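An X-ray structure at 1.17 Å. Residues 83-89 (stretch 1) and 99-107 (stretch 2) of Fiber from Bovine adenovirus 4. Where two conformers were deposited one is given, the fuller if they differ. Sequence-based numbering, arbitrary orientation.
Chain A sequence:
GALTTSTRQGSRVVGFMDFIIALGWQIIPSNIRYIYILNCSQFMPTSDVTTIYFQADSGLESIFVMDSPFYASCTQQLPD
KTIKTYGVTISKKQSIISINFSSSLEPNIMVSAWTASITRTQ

Stretch 1 83-89: IKTYGVT
Stretch 2, residues 99-107: INFSSSLEP

The most unusual feature of this contact is where a serine side chain takes over from the backbone as acceptor. G87 N donates to S102 OG at 2.9 Å, with an N-H...O angle of 149°. In return S102 N donates to G87 O at 2.9 Å, with a more bent angle of 132°. S102 is the first residue past the strand: its phi/psi is -64/-29, and chi1 is p (54°), with the CA-to-CB bond toward stretch 1.

Stretch 1 is extended throughout, as a strand over 83-89. Stretch 2 is strand at 99-101 and loop or turn afterwards. The two strands run antiparallel, with 159° between their directions and a closest axial approach of 4.7 Å. CA atoms pair as G87 with S102 (4.9 Å), V88 with F101 (4.8 Å) and T89 with N100 (5.1 Å).

T89 and N100 form the hydrogen-bonded pair. T89 N donates to N100 O at 2.9 Å and 170°; N100 N donates to T89 O at 2.8 Å and 175°. Both bonds are nearly straight. V88 and F101 form the non-hydrogen-bonded pair. Here CA-H...O contacts fill in: F101 CA lies 3.3 Å from G87 O, and V88 CA lies 3.4 Å from N100 O.

V88 and F101 send their side chains to one face of the sheet. V88 has phi/psi -125/115 and chi1 t; F101 has -93/145, chi1 m and chi2 -83°. V88 CG2 is 4.0 Å from F101 CE1. V88 CG1 also packs against I99 CG2 at 3.5 Å. I99 is m at chi1 and t at chi2.

T89 and N100 point to the other face. Both are m at chi1, -59° and -87°. Two waters link them. One lies 2.8 Å from T89 OG1 and 2.9 Å from N100 O, within hydrogen-bonding distance of both. Another donates to T89 O at 2.8 Å and accepts from N100 ND2 at 2.9 Å.

Y86 has the largest area covered by the other stretch. Its phi/psi is -117/137, chi1 is m (-54°) and chi2 is 90°. The ring lies along the loop after the strand. L105 CD2 sits over one face, 3.6 Å from the centroid of the Y86 ring and 2° off the normal, an almost ideal CH-pi contact. L105 is m,t; its CA-to-CB bond points sideways, but its end comes nearer. Y86 CE2 is 3.5 Å from both S103 OG and S104 O. A water bonded to Y86 OH at 2.8 Å donates to E106 OE2 at 2.5 Å, tying the ring's end to the loop.

S103 returns to an extended conformation, -146/169, with chi1 p. S103 OG lies 3.4 Å from K84 CE, so the lysine meets it through carbon. Another water donates to T85 O at 3.0 Å and bonds S102 OG at 2.7 Å and S103 OG at 2.8 Å, bridging the stretches beside S102 and S103.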

# COMPACT_ATOMS: atom_id res chain seq x y z
N ILE A 83 14.80 3.93 8.15
CA ILE A 83 13.48 3.31 8.05
C ILE A 83 13.59 1.83 8.35
O ILE A 83 14.39 1.14 7.74
CB ILE A 83 12.89 3.50 6.65
CG1 ILE A 83 12.85 5.00 6.27
CG2 ILE A 83 11.50 2.90 6.59
CD1 ILE A 83 12.05 5.86 7.24
N LYS A 84 12.79 1.37 9.30
CA LYS A 84 12.67 -0.05 9.59
C LYS A 84 11.39 -0.56 8.95
O LYS A 84 10.33 0.02 9.14
CB LYS A 84 12.63 -0.32 11.11
CG LYS A 84 12.54 -1.80 11.47
CD LYS A 84 13.85 -2.54 11.53
CE LYS A 84 13.67 -3.80 12.37
NZ LYS A 84 14.94 -4.51 12.66
N THR A 85 11.51 -1.64 8.19
CA THR A 85 10.37 -2.32 7.58
C THR A 85 10.05 -3.58 8.37
O THR A 85 10.94 -4.35 8.73
CB THR A 85 10.66 -2.66 6.12
OG1 THR A 85 10.99 -1.46 5.42
CG2 THR A 85 9.47 -3.29 5.44
N TYR A 86 8.77 -3.78 8.67
CA TYR A 86 8.26 -4.93 9.40
C TYR A 86 7.31 -5.73 8.55
O TYR A 86 6.46 -5.15 7.87
CB TYR A 86 7.51 -4.50 10.66
CG TYR A 86 8.30 -3.60 11.57
CD1 TYR A 86 8.25 -2.23 11.41
CD2 TYR A 86 9.07 -4.11 12.60
CE1 TYR A 86 8.94 -1.37 12.23
CE2 TYR A 86 9.79 -3.26 13.44
CZ TYR A 86 9.71 -1.90 13.26
OH TYR A 86 10.43 -1.06 14.10
N GLY A 87 7.46 -7.04 8.61
CA GLY A 87 6.45 -7.92 8.09
C GLY A 87 5.30 -8.05 9.07
O GLY A 87 5.52 -8.06 10.28
N VAL A 88 4.08 -8.11 8.55
CA VAL A 88 2.86 -8.18 9.35
C VAL A 88 2.08 -9.42 8.90
O VAL A 88 1.71 -9.52 7.75
CB VAL A 88 1.98 -6.94 9.15
CG1 VAL A 88 0.84 -6.98 10.16
CG2 VAL A 88 2.77 -5.65 9.28
N THR A 89 1.95 -10.37 9.81
CA THR A 89 1.24 -11.62 9.52
C THR A 89 -0.00 -11.67 10.39
O THR A 89 0.12 -11.58 11.62
CB THR A 89 2.16 -12.83 9.80
OG1 THR A 89 3.34 -12.73 8.97
CG2 THR A 89 1.43 -14.13 9.47
N ILE A 99 -1.99 -10.37 15.15
CA ILE A 99 -1.20 -9.57 14.23
C ILE A 99 0.23 -9.66 14.74
O ILE A 99 0.56 -9.12 15.80
CB ILE A 99 -1.67 -8.09 14.23
CG1 ILE A 99 -3.14 -7.97 13.82
CG2 ILE A 99 -0.80 -7.26 13.28
CD1 ILE A 99 -3.76 -6.62 14.07
N ASN A 100 1.07 -10.35 13.98
CA ASN A 100 2.45 -10.57 14.37
C ASN A 100 3.37 -9.75 13.53
O ASN A 100 3.33 -9.83 12.30
CB ASN A 100 2.81 -12.05 14.27
CG ASN A 100 2.47 -12.78 15.52
OD1 ASN A 100 3.16 -12.61 16.55
ND2 ASN A 100 1.44 -13.59 15.48
N PHE A 101 4.21 -8.98 14.18
CA PHE A 101 5.26 -8.17 13.53
C PHE A 101 6.54 -8.98 13.49
O PHE A 101 6.86 -9.69 14.45
CB PHE A 101 5.42 -6.84 14.26
CG PHE A 101 4.17 -6.03 14.22
CD1 PHE A 101 3.87 -5.24 13.13
CD2 PHE A 101 3.25 -6.11 15.24
CE1 PHE A 101 2.69 -4.54 13.07
CE2 PHE A 101 2.06 -5.41 15.17
CZ PHE A 101 1.78 -4.64 14.08
N SER A 102 7.31 -8.82 12.44
CA SER A 102 8.52 -9.61 12.25
C SER A 102 9.56 -9.35 13.32
O SER A 102 10.38 -10.23 13.61
CB SER A 102 9.08 -9.32 10.87
OG SER A 102 9.26 -7.94 10.64
N SER A 103 9.58 -8.15 13.89
CA SER A 103 10.44 -7.81 14.99
C SER A 103 9.68 -6.82 15.86
O SER A 103 8.62 -6.30 15.47
CB SER A 103 11.81 -7.35 14.49
OG SER A 103 11.76 -6.18 13.80
N SER A 104 10.22 -6.56 17.04
CA SER A 104 9.54 -5.66 17.96
C SER A 104 9.48 -4.24 17.42
O SER A 104 10.44 -3.71 16.89
CB SER A 104 10.21 -5.70 19.34
OG SER A 104 11.55 -5.23 19.29
N LEU A 105 8.33 -3.62 17.59
CA LEU A 105 8.15 -2.24 17.17
C LEU A 105 8.89 -1.29 18.13
O LEU A 105 9.13 -1.59 19.29
CB LEU A 105 6.66 -1.90 17.13
CG LEU A 105 5.81 -2.74 16.19
CD1 LEU A 105 4.34 -2.38 16.35
CD2 LEU A 105 6.22 -2.52 14.76
N GLU A 106 9.30 -0.13 17.60
CA GLU A 106 9.86 0.92 18.43
C GLU A 106 8.74 1.64 19.16
O GLU A 106 7.79 2.11 18.53
CB GLU A 106 10.61 1.96 17.60
CG GLU A 106 11.73 1.39 16.77
CD GLU A 106 12.87 0.89 17.62
OE1 GLU A 106 13.19 1.54 18.64
OE2 GLU A 106 13.46 -0.14 17.26
N PRO A 107 8.85 1.80 20.49
CA PRO A 107 7.82 2.56 21.18
C PRO A 107 7.74 4.02 20.73
O PRO A 107 8.76 4.65 20.48
CB PRO A 107 8.28 2.51 22.65
CG PRO A 107 9.20 1.33 22.75
CD PRO A 107 9.87 1.28 21.41
O HOH W 1 11.35 -6.32 11.02
O HOH W 2 12.79 -1.69 15.39
O HOH W 3 5.09 -11.20 10.46
O HOH W 4 -0.05 -14.06 13.01